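Local coordinates for protein PHOX (PDB 4A9V) that hydrolyses phosphate monoesters as an alkaline phosphatase, using a complex iron-calcium cofactor held by a beta-propeller, at residues Leu160-Asp166 with Asn239-Arg245; Cys199-Ser203 with Arg233-Ala237; Ala212-Tyr216 with Ile369-Leu373; Leu149-Ala155 with Thr260-Ala266; Glu347-Gly351 with Ala362-Val367. All coordinates share one frame. Where two conformers were deposited one is given. Residues are numbered along the deposited sequence.

Contact 1 of 5, residues Leu160-Asp166 with Asn239-Arg245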
# COMPACT_ATOMS: atom_id res chain seq x y z
N LEU A 160 -12.34 -6.72 -23.19
CA LEU A 160 -11.46 -7.43 -22.26
C LEU A 160 -11.97 -7.42 -20.82
O LEU A 160 -11.44 -8.13 -19.96
CB LEU A 160 -10.06 -6.80 -22.28
CG LEU A 160 -9.24 -7.08 -23.53
CD1 LEU A 160 -7.95 -6.27 -23.49
CD2 LEU A 160 -8.95 -8.56 -23.68
N MET A 161 -12.98 -6.60 -20.55
CA MET A 161 -13.53 -6.44 -19.21
C MET A 161 -14.87 -7.15 -19.05
O MET A 161 -15.50 -7.06 -18.01
CB MET A 161 -13.70 -4.96 -18.87
CG MET A 161 -12.41 -4.17 -18.98
SD MET A 161 -11.18 -4.59 -17.72
CE MET A 161 -11.75 -3.57 -16.37
N LYS A 162 -15.31 -7.85 -20.09
CA LYS A 162 -16.56 -8.59 -20.07
C LYS A 162 -16.33 -10.05 -19.69
O LYS A 162 -15.38 -10.67 -20.14
CB LYS A 162 -17.25 -8.51 -21.44
CG LYS A 162 -17.66 -7.10 -21.85
CD LYS A 162 -18.20 -7.07 -23.27
CE LYS A 162 -18.63 -5.66 -23.65
NZ LYS A 162 -19.21 -5.61 -25.02
N THR A 163 -17.24 -10.59 -18.88
CA THR A 163 -17.19 -11.99 -18.50
C THR A 163 -18.58 -12.59 -18.66
O THR A 163 -19.56 -11.88 -18.87
CB THR A 163 -16.78 -12.14 -17.03
OG1 THR A 163 -17.76 -11.50 -16.22
CG2 THR A 163 -15.41 -11.53 -16.77
N SER A 164 -18.70 -13.89 -18.45
CA SER A 164 -20.01 -14.53 -18.54
C SER A 164 -20.98 -13.97 -17.51
O SER A 164 -22.16 -13.79 -17.79
CB SER A 164 -19.89 -16.04 -18.35
OG SER A 164 -19.26 -16.36 -17.12
N ALA A 165 -20.47 -13.64 -16.33
CA ALA A 165 -21.32 -13.10 -15.27
C ALA A 165 -21.63 -11.61 -15.49
O ALA A 165 -22.60 -11.09 -14.95
CB ALA A 165 -20.67 -13.31 -13.92
N ASP A 166 -20.73 -10.91 -16.17
CA ASP A 166 -20.92 -9.48 -16.43
C ASP A 166 -20.71 -9.15 -17.89
O ASP A 166 -19.61 -8.80 -18.32
CB ASP A 166 -19.97 -8.62 -15.60
CG ASP A 166 -20.20 -7.15 -15.83
OD1 ASP A 166 -21.37 -6.79 -16.10
OD2 ASP A 166 -19.23 -6.36 -15.87
N ASN A 239 -13.00 -18.23 -16.69
CA ASN A 239 -13.27 -16.79 -16.62
C ASN A 239 -11.99 -15.97 -16.75
O ASN A 239 -11.64 -15.19 -15.86
CB ASN A 239 -13.95 -16.46 -15.29
CG ASN A 239 -15.34 -17.04 -15.21
OD1 ASN A 239 -16.23 -16.65 -15.97
ND2 ASN A 239 -15.52 -18.04 -14.36
N PRO A 240 -11.26 -16.14 -17.87
CA PRO A 240 -9.97 -15.47 -17.98
C PRO A 240 -10.03 -13.95 -17.89
O PRO A 240 -9.10 -13.32 -17.39
CB PRO A 240 -9.46 -15.93 -19.35
CG PRO A 240 -10.69 -16.29 -20.10
CD PRO A 240 -11.60 -16.90 -19.08
N ASN A 241 -11.11 -13.34 -18.35
CA ASN A 241 -11.18 -11.88 -18.31
C ASN A 241 -11.40 -11.34 -16.91
O ASN A 241 -11.22 -10.14 -16.68
CB ASN A 241 -12.25 -11.31 -19.24
CG ASN A 241 -11.86 -11.38 -20.70
OD1 ASN A 241 -10.73 -11.73 -21.05
ND2 ASN A 241 -12.78 -10.99 -21.56
N GLU A 242 -11.73 -12.20 -15.95
CA GLU A 242 -11.80 -11.74 -14.57
C GLU A 242 -10.45 -11.18 -14.11
O GLU A 242 -10.42 -10.24 -13.32
CB GLU A 242 -12.29 -12.83 -13.62
CG GLU A 242 -12.58 -12.34 -12.21
CD GLU A 242 -13.78 -11.42 -12.09
OE1 GLU A 242 -14.50 -11.23 -13.09
OE2 GLU A 242 -14.01 -10.88 -10.97
N LEU A 243 -9.35 -11.70 -14.64
CA LEU A 243 -8.02 -11.17 -14.30
C LEU A 243 -7.90 -9.69 -14.63
O LEU A 243 -7.10 -8.98 -14.03
CB LEU A 243 -6.95 -11.97 -15.05
CG LEU A 243 -5.53 -11.86 -14.48
CD1 LEU A 243 -5.41 -12.62 -13.17
CD2 LEU A 243 -4.49 -12.34 -15.48
N ASN A 244 -8.64 -9.23 -15.64
CA ASN A 244 -8.54 -7.85 -16.09
C ASN A 244 -9.34 -6.87 -15.24
O ASN A 244 -9.15 -5.66 -15.34
CB ASN A 244 -8.98 -7.73 -17.55
CG ASN A 244 -8.12 -8.53 -18.48
OD1 ASN A 244 -6.93 -8.71 -18.23
ND2 ASN A 244 -8.71 -9.03 -19.55
N ARG A 245 -10.23 -7.40 -14.41
CA ARG A 245 -11.18 -6.60 -13.65
C ARG A 245 -10.68 -6.32 -12.23
O ARG A 245 -11.40 -5.75 -11.41
CB ARG A 245 -12.55 -7.28 -13.66
CG ARG A 245 -13.20 -7.23 -15.04
CD ARG A 245 -13.97 -8.48 -15.41
NE ARG A 245 -15.04 -8.79 -14.46
CZ ARG A 245 -16.23 -8.21 -14.46
NH1 ARG A 245 -16.53 -7.30 -15.37
NH2 ARG A 245 -17.12 -8.54 -13.54
O HOH W 1 -17.02 -12.27 -13.63
O HOH W 2 -16.16 -15.42 -18.40
O HOH W 3 -17.25 -18.43 -17.55
O HOH W 4 -17.95 -14.60 -14.83
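Three successive backbone carbonyls of one loop are each taken by a side chain of the other: Asn244 ND2 donates to Leu160 O (2.9 Å, 168°), Arg245 NH1 to Met161 O (2.8 Å, 143°) and Asn241 ND2 to Lys162 O (3.0 Å, 161°). Asn241 and Asn244 stand three residues, about one 3-10 turn, apart in segment 240-244, and both point their CA-CB bonds toward the other loop; Arg245 follows directly. Arg245 is the charged centre. Its NH1 also forms a salt bridge with Asp166 OD2 (2.9 Å), while NE pairs with Glu242 OE1 (2.8 Å), so one guanidinium links two carboxylates; Thr163 CG2 lies over its face, 3.6 Å from Arg245 NE. Farther out, water takes over. One molecule joins Thr163 OG1 and Glu242 OE1, each at 2.8 Å, and three others run from Asn239 OD1 to Ser164 and Ala165; Asn239 ND2 bonds Pro232 O. Met161 SD packs against Asn244 CB at 3.8 Å. Thr163 OG1 accepts from Asp166 N (3.0 Å), an ST motif within the turn. Together these features describe a polar loop-to-loop junction in the connections leading to strands 171-173 and 249-252 of the propeller-family fold, stitched by side-chain-to-backbone bonds.

Contact 2 of 5, residues Cys199-Ser203 with Arg233-Ala237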
# COMPACT_ATOMS: atom_id res chain seq x y z
N CYS A 199 -4.45 -14.65 -6.51
CA CYS A 199 -5.73 -15.25 -6.16
C CYS A 199 -6.31 -16.10 -7.28
O CYS A 199 -7.33 -16.76 -7.08
CB CYS A 199 -6.72 -14.16 -5.78
SG CYS A 199 -6.21 -13.19 -4.35
N PHE A 200 -5.72 -16.03 -8.47
CA PHE A 200 -6.24 -16.73 -9.63
C PHE A 200 -5.44 -18.00 -9.89
O PHE A 200 -4.26 -18.09 -9.57
CB PHE A 200 -6.19 -15.82 -10.85
CG PHE A 200 -7.16 -14.67 -10.77
CD1 PHE A 200 -6.86 -13.54 -10.02
CD2 PHE A 200 -8.40 -14.75 -11.38
CE1 PHE A 200 -7.79 -12.52 -9.88
CE2 PHE A 200 -9.34 -13.74 -11.24
CZ PHE A 200 -9.03 -12.63 -10.47
N GLY A 201 -6.12 -19.00 -10.43
CA GLY A 201 -5.45 -20.22 -10.87
C GLY A 201 -6.21 -20.80 -12.04
O GLY A 201 -6.98 -20.09 -12.68
N SER A 202 -6.00 -22.08 -12.32
CA SER A 202 -6.78 -22.74 -13.34
C SER A 202 -6.99 -24.19 -12.97
O SER A 202 -6.12 -24.82 -12.37
CB SER A 202 -6.07 -22.66 -14.70
OG SER A 202 -6.83 -23.35 -15.68
N SER A 203 -8.15 -24.71 -13.34
CA SER A 203 -8.42 -26.14 -13.21
C SER A 203 -7.59 -26.96 -14.20
O SER A 203 -7.50 -28.17 -14.06
CB SER A 203 -9.91 -26.42 -13.40
OG SER A 203 -10.44 -25.75 -14.53
N ARG A 233 -15.05 -18.16 -10.36
CA ARG A 233 -14.71 -16.81 -10.77
C ARG A 233 -13.19 -16.63 -10.89
O ARG A 233 -12.71 -15.82 -11.67
CB ARG A 233 -15.29 -15.80 -9.77
CG ARG A 233 -15.10 -14.35 -10.17
CD ARG A 233 -16.05 -13.41 -9.45
NE ARG A 233 -15.79 -13.33 -8.01
CZ ARG A 233 -15.23 -12.27 -7.42
NH1 ARG A 233 -14.52 -11.41 -8.14
NH2 ARG A 233 -15.37 -12.09 -6.12
N PHE A 234 -12.46 -17.42 -10.11
CA PHE A 234 -11.00 -17.34 -10.04
C PHE A 234 -10.29 -18.40 -10.89
O PHE A 234 -9.06 -18.50 -10.86
CB PHE A 234 -10.57 -17.44 -8.58
CG PHE A 234 -11.04 -16.28 -7.74
CD1 PHE A 234 -10.40 -15.06 -7.80
CD2 PHE A 234 -12.26 -16.34 -7.08
CE1 PHE A 234 -10.93 -13.95 -7.18
CE2 PHE A 234 -12.80 -15.23 -6.46
CZ PHE A 234 -12.14 -14.02 -6.52
N ASP A 235 -11.08 -19.19 -11.62
CA ASP A 235 -10.56 -20.23 -12.51
C ASP A 235 -10.39 -19.68 -13.92
O ASP A 235 -11.37 -19.44 -14.63
CB ASP A 235 -11.53 -21.41 -12.50
CG ASP A 235 -11.06 -22.57 -13.37
OD1 ASP A 235 -10.00 -22.46 -14.04
OD2 ASP A 235 -11.74 -23.62 -13.34
N MET A 236 -9.14 -19.46 -14.30
CA MET A 236 -8.81 -18.86 -15.59
C MET A 236 -9.21 -19.72 -16.79
O MET A 236 -9.28 -19.20 -17.90
CB MET A 236 -7.31 -18.56 -15.66
CG MET A 236 -6.86 -17.50 -14.68
SD MET A 236 -7.37 -15.85 -15.20
CE MET A 236 -6.39 -15.61 -16.67
N ALA A 237 -9.46 -21.01 -16.57
CA ALA A 237 -9.97 -21.87 -17.65
C ALA A 237 -11.39 -21.45 -18.03
O ALA A 237 -11.87 -21.80 -19.11
CB ALA A 237 -9.93 -23.33 -17.24
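This is a largely buried loop-to-loop contact with a single beta bridge at its centre, between the loop that follows strand 189-193 and the one that leads to strand 249-252. The bridge pairs Gly201 with Asp235, their CA atoms 5.4 Å apart. Gly201 uses both of its backbone groups: Gly201 N donates to Phe234 O (3.0 Å, 171°) and Gly201 O accepts from Met236 N (2.8 Å, 175°). The nearly straight angles show well-formed bonds, although no regular strand extends on either segment. Asp235 then fastens the next residues. Its OD1 accepts from Ser203 N (3.0 Å) across the gap and from Ala237 N (3.0 Å) in its own segment, the latter making an Asx turn; Asp235 OD2 receives Ser203 OG at 2.8 Å. At the other end the contact becomes apolar. Phe234 CD1 lies over one face of the Phe200 ring, 3.8 Å from Phe200 CE2, with the ring planes at 52° and centroids 5.2 Å apart, an oblique pair. Met236 SD adds a Met-aromatic contact, 5.1 Å from the Phe200 ring centroid. Beyond the two segments, Phe234 meets Trp227 edge-to-face and Phe200 packs on Leu243. Between the paired loops the chain makes an excursion that contains helix 211-216, while strands 189-193 and 249-252, neighbours in one mixed sheet, lead into and out of the region.

Contact 3 of 5, residues Ala212-Tyr216 with Ile369-Leu373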
# COMPACT_ATOMS: atom_id res chain seq x y z
N ALA A 212 0.32 -11.02 -22.08
CA ALA A 212 -0.10 -10.03 -21.10
C ALA A 212 -0.41 -10.70 -19.76
O ALA A 212 -0.11 -10.14 -18.70
CB ALA A 212 -1.31 -9.25 -21.60
N GLN A 213 -1.00 -11.89 -19.81
CA GLN A 213 -1.24 -12.65 -18.61
C GLN A 213 0.06 -13.06 -17.93
O GLN A 213 0.22 -12.90 -16.72
CB GLN A 213 -2.10 -13.87 -18.93
CG GLN A 213 -3.51 -13.49 -19.36
CD GLN A 213 -4.28 -14.64 -19.98
OE1 GLN A 213 -3.70 -15.58 -20.51
NE2 GLN A 213 -5.59 -14.51 -19.99
N LYS A 214 1.05 -13.45 -18.72
CA LYS A 214 2.35 -13.82 -18.18
C LYS A 214 3.07 -12.63 -17.55
O LYS A 214 3.68 -12.76 -16.49
CB LYS A 214 3.22 -14.46 -19.27
CG LYS A 214 2.77 -15.86 -19.62
CD LYS A 214 3.67 -16.51 -20.64
CE LYS A 214 3.26 -17.95 -20.86
NZ LYS A 214 4.07 -18.59 -21.92
N ARG A 215 2.97 -11.46 -18.17
CA ARG A 215 3.65 -10.28 -17.64
C ARG A 215 3.10 -9.89 -16.27
O ARG A 215 3.82 -9.31 -15.45
CB ARG A 215 3.55 -9.11 -18.63
CG ARG A 215 4.08 -7.78 -18.11
CD ARG A 215 5.56 -7.81 -17.76
NE ARG A 215 6.04 -6.50 -17.30
CZ ARG A 215 6.37 -5.50 -18.10
NH1 ARG A 215 6.36 -5.67 -19.42
NH2 ARG A 215 6.75 -4.34 -17.60
N TYR A 216 1.83 -10.17 -16.03
CA TYR A 216 1.22 -9.87 -14.75
C TYR A 216 1.36 -11.00 -13.73
O TYR A 216 1.08 -10.81 -12.55
CB TYR A 216 -0.24 -9.45 -14.94
CG TYR A 216 -0.40 -8.03 -15.43
CD1 TYR A 216 -0.05 -7.67 -16.73
CD2 TYR A 216 -0.81 -7.02 -14.57
CE1 TYR A 216 -0.14 -6.35 -17.15
CE2 TYR A 216 -0.91 -5.71 -14.99
CZ TYR A 216 -0.57 -5.37 -16.28
OH TYR A 216 -0.62 -4.07 -16.73
N ILE A 369 -5.37 -1.38 -19.43
CA ILE A 369 -5.47 -2.74 -18.92
C ILE A 369 -4.09 -3.40 -18.90
O ILE A 369 -3.77 -4.17 -18.00
CB ILE A 369 -6.48 -3.55 -19.75
CG1 ILE A 369 -7.89 -2.95 -19.64
CG2 ILE A 369 -6.50 -5.01 -19.32
CD1 ILE A 369 -8.85 -3.43 -20.70
N HIS A 370 -3.28 -3.07 -19.91
CA HIS A 370 -1.94 -3.62 -20.06
C HIS A 370 -0.89 -2.54 -19.90
O HIS A 370 0.12 -2.51 -20.61
CB HIS A 370 -1.81 -4.31 -21.41
CG HIS A 370 -2.71 -5.50 -21.54
ND1 HIS A 370 -3.17 -5.95 -22.73
CD2 HIS A 370 -3.22 -6.36 -20.57
CE1 HIS A 370 -3.93 -7.04 -22.53
NE2 HIS A 370 -3.97 -7.28 -21.21
N ALA A 371 -1.05 -1.72 -18.87
CA ALA A 371 -0.16 -0.60 -18.64
C ALA A 371 1.31 -1.03 -18.52
O ALA A 371 2.19 -0.31 -18.97
CB ALA A 371 -0.59 0.17 -17.41
N ARG A 372 1.57 -2.18 -17.90
CA ARG A 372 2.95 -2.65 -17.78
C ARG A 372 3.59 -2.79 -19.16
O ARG A 372 4.76 -2.46 -19.34
CB ARG A 372 2.99 -4.00 -17.07
CG ARG A 372 2.80 -3.94 -15.56
CD ARG A 372 3.00 -5.31 -14.93
NE ARG A 372 3.07 -5.21 -13.48
CZ ARG A 372 3.36 -6.22 -12.68
NH1 ARG A 372 3.52 -7.45 -13.16
NH2 ARG A 372 3.54 -5.99 -11.39
N LEU A 373 2.86 -3.39 -20.09
CA LEU A 373 3.38 -3.62 -21.43
C LEU A 373 3.59 -2.31 -22.16
O LEU A 373 4.56 -2.15 -22.88
CB LEU A 373 2.42 -4.52 -22.22
CG LEU A 373 2.39 -5.97 -21.75
CD1 LEU A 373 1.39 -6.76 -22.58
CD2 LEU A 373 3.77 -6.61 -21.86
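Two short helices pack here, 211-216 against the start of 371-377, at the break, His370, that follows helix 364-369. Ile369 contributes mainly backbone: its carbonyl O lies 3.4 Å from Tyr216 OH. His370, the N-cap residue of the second helix, offers its ring face to Ala212, whose CB sits 3.5 Å from the ring centroid and 19° off the normal, a CH-pi contact. The Ala371 backbone passes the Tyr216 ring edge. Arg372 has the largest covered area, 115 Å². Its backbone N donates to Tyr216 OH (3.1 Å, 174°), a hydroxyl also bonded to Arg269, and its CD stands 3.9 Å from the Tyr216 ring centroid, over the face. Still over that face, at most a weak cation-pi attraction, the guanidinium salt-bridges Asp291 and Glu293, and Arg372 NH1 reaches Arg215 O (3.0 Å, 135°); the Arg372 side chain is about 10 Å from the bound mu-oxo-diiron. Leu373 meets Arg215, which salt-bridges Glu296, and Ala212: Leu373 CD2 is 3.7 Å from Arg215 NH1, CD1 3.8 Å from Ala212 CB.

Contact 4 of 5, residues Leu149-Ala155 with Thr260-Ala266. With EDO (1,2-ethanediol), chain P; EDO (1,2-ethanediol), chain M.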
# COMPACT_ATOMS: atom_id res chain seq x y z
N LEU A 149 -19.20 -3.72 -7.08
CA LEU A 149 -18.50 -2.49 -7.43
C LEU A 149 -18.76 -2.12 -8.88
O LEU A 149 -19.20 -2.95 -9.68
CB LEU A 149 -16.98 -2.64 -7.21
CG LEU A 149 -16.40 -2.30 -5.84
CD1 LEU A 149 -17.07 -3.01 -4.68
CD2 LEU A 149 -14.91 -2.56 -5.81
N ARG A 150 -18.45 -0.88 -9.21
CA ARG A 150 -18.60 -0.35 -10.57
C ARG A 150 -17.22 -0.18 -11.19
O ARG A 150 -16.25 0.10 -10.49
CB ARG A 150 -19.31 1.01 -10.53
CG ARG A 150 -19.20 1.82 -11.81
CD ARG A 150 -20.02 3.09 -11.75
NE ARG A 150 -19.68 4.03 -12.82
CZ ARG A 150 -19.19 5.25 -12.61
NH1 ARG A 150 -18.98 5.69 -11.38
NH2 ARG A 150 -19.05 6.10 -13.63
N ILE A 151 -17.16 -0.27 -12.51
CA ILE A 151 -15.95 0.05 -13.27
C ILE A 151 -16.20 1.31 -14.10
O ILE A 151 -17.23 1.41 -14.76
CB ILE A 151 -15.56 -1.08 -14.24
CG1 ILE A 151 -15.51 -2.43 -13.51
CG2 ILE A 151 -14.23 -0.78 -14.90
CD1 ILE A 151 -15.31 -3.60 -14.45
N SER A 152 -15.30 2.28 -14.01
CA SER A 152 -15.43 3.50 -14.79
C SER A 152 -14.11 3.83 -15.49
O SER A 152 -13.11 3.14 -15.33
CB SER A 152 -15.87 4.67 -13.90
OG SER A 152 -16.43 5.72 -14.68
N GLY A 153 -14.13 4.89 -16.30
CA GLY A 153 -12.95 5.31 -17.04
C GLY A 153 -12.88 4.62 -18.39
O GLY A 153 -13.80 3.90 -18.78
N PRO A 154 -11.77 4.82 -19.11
CA PRO A 154 -11.75 4.44 -20.51
C PRO A 154 -11.91 2.94 -20.77
O PRO A 154 -12.30 2.55 -21.86
CB PRO A 154 -10.38 4.93 -20.99
CG PRO A 154 -10.11 6.10 -20.11
CD PRO A 154 -10.65 5.71 -18.76
N ALA A 155 -11.53 2.10 -19.81
CA ALA A 155 -11.60 0.66 -20.01
C ALA A 155 -12.95 0.08 -19.61
O ALA A 155 -13.21 -1.08 -19.89
CB ALA A 155 -10.47 -0.04 -19.28
N THR A 260 -21.61 3.02 -4.06
CA THR A 260 -20.94 1.93 -4.76
C THR A 260 -19.54 2.37 -5.18
O THR A 260 -19.40 3.31 -5.97
CB THR A 260 -21.76 1.51 -6.00
OG1 THR A 260 -23.04 1.02 -5.58
CG2 THR A 260 -21.05 0.42 -6.78
N PRO A 261 -18.50 1.71 -4.65
CA PRO A 261 -17.14 2.10 -5.02
C PRO A 261 -16.87 1.86 -6.50
O PRO A 261 -17.53 1.04 -7.15
CB PRO A 261 -16.26 1.20 -4.14
CG PRO A 261 -17.15 0.82 -2.99
CD PRO A 261 -18.51 0.68 -3.60
N VAL A 262 -15.87 2.59 -7.00
CA VAL A 262 -15.63 2.68 -8.44
C VAL A 262 -14.16 2.38 -8.74
O VAL A 262 -13.26 3.06 -8.25
CB VAL A 262 -15.95 4.09 -8.97
CG1 VAL A 262 -15.77 4.12 -10.48
CG2 VAL A 262 -17.36 4.51 -8.59
N LYS A 263 -13.93 1.41 -9.62
CA LYS A 263 -12.59 1.13 -10.14
C LYS A 263 -12.24 2.15 -11.22
O LYS A 263 -12.95 2.28 -12.22
CB LYS A 263 -12.50 -0.29 -10.67
CG LYS A 263 -12.94 -1.33 -9.64
CD LYS A 263 -12.15 -2.62 -9.70
CE LYS A 263 -12.61 -3.58 -8.62
NZ LYS A 263 -11.79 -4.82 -8.54
N ARG A 264 -11.17 2.89 -10.99
CA ARG A 264 -10.82 4.04 -11.82
C ARG A 264 -9.78 3.63 -12.87
O ARG A 264 -8.58 3.71 -12.64
CB ARG A 264 -10.30 5.18 -10.95
CG ARG A 264 -11.35 5.74 -9.99
CD ARG A 264 -12.50 6.40 -10.73
NE ARG A 264 -13.45 7.02 -9.81
CZ ARG A 264 -14.61 7.55 -10.17
NH1 ARG A 264 -14.95 7.61 -11.46
NH2 ARG A 264 -15.43 8.04 -9.26
N THR A 265 -10.25 3.16 -14.02
CA THR A 265 -9.36 2.56 -15.00
C THR A 265 -8.39 3.55 -15.66
O THR A 265 -7.36 3.12 -16.19
CB THR A 265 -10.10 1.73 -16.07
OG1 THR A 265 -10.93 2.58 -16.88
CG2 THR A 265 -10.93 0.62 -15.43
N ALA A 266 -8.67 4.85 -15.60
CA ALA A 266 -7.73 5.82 -16.15
C ALA A 266 -6.38 5.81 -15.44
O ALA A 266 -5.39 6.29 -15.98
CB ALA A 266 -8.32 7.23 -16.13
C1 EDO P . -16.58 5.90 -17.54
O1 EDO P . -16.80 5.15 -18.81
C2 EDO P . -15.44 6.90 -17.74
O2 EDO P . -15.87 8.00 -18.56
C1 EDO M . -16.55 7.25 -4.74
O1 EDO M . -16.99 8.57 -4.38
C2 EDO M . -16.12 7.25 -6.20
O2 EDO M . -16.50 8.49 -6.80
O HOH W 5 -17.58 8.66 -11.94
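Strands 148-152 and 262-264 are parallel neighbours in a mixed sheet; the axes of residues 149-152 and 262-264 approach to 4.5 Å at 28°. Backbone hydrogen bonds fix the register of Arg150 with Val262, Ile151 with Lys263 and Ser152 with Arg264: Arg150 N to Pro261 O (3.0 Å), Lys263 N to Arg150 O (2.8 Å), Ser152 N to Lys263 O (3.0 Å) and Thr265 N to Ser152 O (3.1 Å). Van der Waals contacts lie on both faces. Leu149 CG and Pro261 CB, an apolar pair, meet at 3.9 Å and Ile151 CG2 meets Thr265 CG2 at 3.6 Å; Ser152 CB touches Val262 CG1 (3.5 Å) on the face of Arg150 and Arg264. Lys263 pairs with Glu193, Arg264 with Glu251 and Asp320; a water accepts from Arg264 NH1 (2.9 Å) and weakly from Arg150 NH1 (3.3 Å), like charges 4.5 Å apart. At Thr265 the side chain supplements the backbone pairing: OG1 donates to Ser152 O (2.7 Å) and accepts from Ala155 N (3.0 Å).

Contact 5 of 5, residues Glu347-Gly351 with Ala362-Val367. With EDO (1,2-ethanediol), chain H.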
# COMPACT_ATOMS: atom_id res chain seq x y z
N GLU A 347 4.34 9.68 -21.47
CA GLU A 347 2.90 9.47 -21.59
C GLU A 347 2.56 8.06 -22.10
O GLU A 347 3.13 7.59 -23.09
CB GLU A 347 2.39 10.51 -22.58
CG GLU A 347 0.90 10.62 -22.76
CD GLU A 347 0.55 11.73 -23.74
OE1 GLU A 347 1.35 12.68 -23.88
OE2 GLU A 347 -0.62 11.80 -24.10
N LEU A 348 1.55 7.44 -21.49
CA LEU A 348 0.99 6.19 -21.96
C LEU A 348 -0.35 6.47 -22.63
O LEU A 348 -1.41 6.45 -22.00
CB LEU A 348 0.83 5.22 -20.79
CG LEU A 348 2.12 4.92 -20.03
CD1 LEU A 348 1.84 3.92 -18.91
CD2 LEU A 348 3.21 4.41 -20.95
N THR A 349 -0.26 6.78 -23.91
CA THR A 349 -1.40 7.25 -24.70
C THR A 349 -1.39 6.54 -26.04
O THR A 349 -0.40 6.59 -26.76
CB THR A 349 -1.30 8.77 -24.93
OG1 THR A 349 -1.44 9.44 -23.67
CG2 THR A 349 -2.39 9.25 -25.89
N HIS A 350 -2.49 5.87 -26.37
CA HIS A 350 -2.60 5.21 -27.65
C HIS A 350 -2.35 6.18 -28.76
O HIS A 350 -2.94 7.27 -28.79
CB HIS A 350 -3.98 4.59 -27.79
CG HIS A 350 -4.11 3.69 -28.98
ND1 HIS A 350 -4.45 4.16 -30.20
CD2 HIS A 350 -3.74 2.36 -29.16
CE1 HIS A 350 -4.43 3.15 -31.08
NE2 HIS A 350 -4.02 2.04 -30.44
N GLY A 351 -1.45 5.82 -29.67
CA GLY A 351 -1.09 6.69 -30.79
C GLY A 351 0.17 7.52 -30.57
O GLY A 351 0.53 8.32 -31.43
N ALA A 362 -4.81 -2.04 -29.25
CA ALA A 362 -5.85 -1.69 -30.22
C ALA A 362 -6.41 -0.29 -29.96
O ALA A 362 -6.95 0.35 -30.87
CB ALA A 362 -6.97 -2.71 -30.18
N ASP A 363 -6.40 0.12 -28.70
CA ASP A 363 -7.10 1.31 -28.27
C ASP A 363 -6.61 1.70 -26.88
O ASP A 363 -5.76 1.01 -26.31
CB ASP A 363 -8.62 1.06 -28.26
CG ASP A 363 -9.00 -0.17 -27.46
OD1 ASP A 363 -8.37 -0.44 -26.42
OD2 ASP A 363 -9.93 -0.89 -27.87
N GLN A 364 -7.09 2.82 -26.36
CA GLN A 364 -6.60 3.34 -25.09
C GLN A 364 -7.00 2.44 -23.93
O GLN A 364 -6.24 2.29 -22.98
CB GLN A 364 -7.10 4.76 -24.87
CG GLN A 364 -6.63 5.39 -23.56
CD GLN A 364 -5.13 5.54 -23.47
OE1 GLN A 364 -4.40 5.35 -24.44
NE2 GLN A 364 -4.66 5.95 -22.29
N ALA A 365 -8.14 1.76 -24.03
CA ALA A 365 -8.52 0.82 -22.98
C ALA A 365 -7.45 -0.24 -22.79
O ALA A 365 -7.08 -0.58 -21.66
CB ALA A 365 -9.85 0.17 -23.31
N GLU A 366 -6.94 -0.79 -23.89
CA GLU A 366 -5.90 -1.81 -23.80
C GLU A 366 -4.58 -1.28 -23.24
O GLU A 366 -3.88 -2.00 -22.53
CB GLU A 366 -5.67 -2.45 -25.17
CG GLU A 366 -6.88 -3.24 -25.64
CD GLU A 366 -6.61 -4.12 -26.85
OE1 GLU A 366 -5.46 -4.15 -27.35
OE2 GLU A 366 -7.53 -4.87 -27.23
N VAL A 367 -4.25 -0.03 -23.54
CA VAL A 367 -3.10 0.61 -22.94
C VAL A 367 -3.20 0.59 -21.42
O VAL A 367 -2.22 0.33 -20.73
CB VAL A 367 -2.94 2.06 -23.46
CG1 VAL A 367 -1.79 2.76 -22.75
CG2 VAL A 367 -2.71 2.05 -24.97
C1 EDO H . -8.21 9.21 -19.86
O1 EDO H . -8.63 10.50 -20.34
C2 EDO H . -7.33 8.53 -20.91
O2 EDO H . -6.87 7.25 -20.46
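A helix start docks on the loop leaving strand 340-347, and the first helical residue, Gln364, uses its amide to mimic a backbone partner. Gln364 OE1 accepts from His350 N (2.8 Å, 165°) and Gln364 NE2 donates to Leu348 O (3.3 Å, 177°), so a single side chain satisfies two backbone groups two residues apart. Gln364 NE2 also donates to O2 of an ethanediol (3.2 Å), probably from the crystallisation liquor, which is bonded to Gly322 as well. The helix itself is capped by Asp363, whose OD1 accepts from Glu366 N at 2.9 Å; its other carboxylate oxygen is held by His158. Glu366 OE1 accepts from the N of Ala362 (2.9 Å), the residue before the cap. His350 lays its ring against this turn: Asp363 CA stands 3.8 Å from the ring centroid, 21° off the normal, a CH-pi contact, while His350 NE2 is hydrogen-bonded to Phe361 O. Val367, one turn on, supplies the apolar side, with CG1 4.1 Å from Leu348 CB and CG2 4.0 Å from His350 CB. Both polar links run from one amide to main-chain atoms, so the attachment depends on the loop's backbone path at Leu348 and His350, with no charge pairing between the segments.

How the contacts relate
From the N terminus, segment 149-155 opens contact 4, which closes at 260-266 by pairing two parallel strands. Within that loop lies contact 1, from 160-166 to 239-245, and inside contact 1 is contact 2, joining 199-203 to 233-237. Contact 3 starts at 212-216, within all three loops, and closes only at 369-373, so it crosses each of them. Contact 5 ties the loop after strand 340-347 to the start of helix 364-369, nested inside contact 3 and in series after contacts 1, 2 and 4. Ile369 touches both contact 1 and Ala155 of contact 4, tying the helical region near 364-377 to the mixed sheet and its loops. The Glu242-Arg233 salt bridge joins contacts 1 and 2.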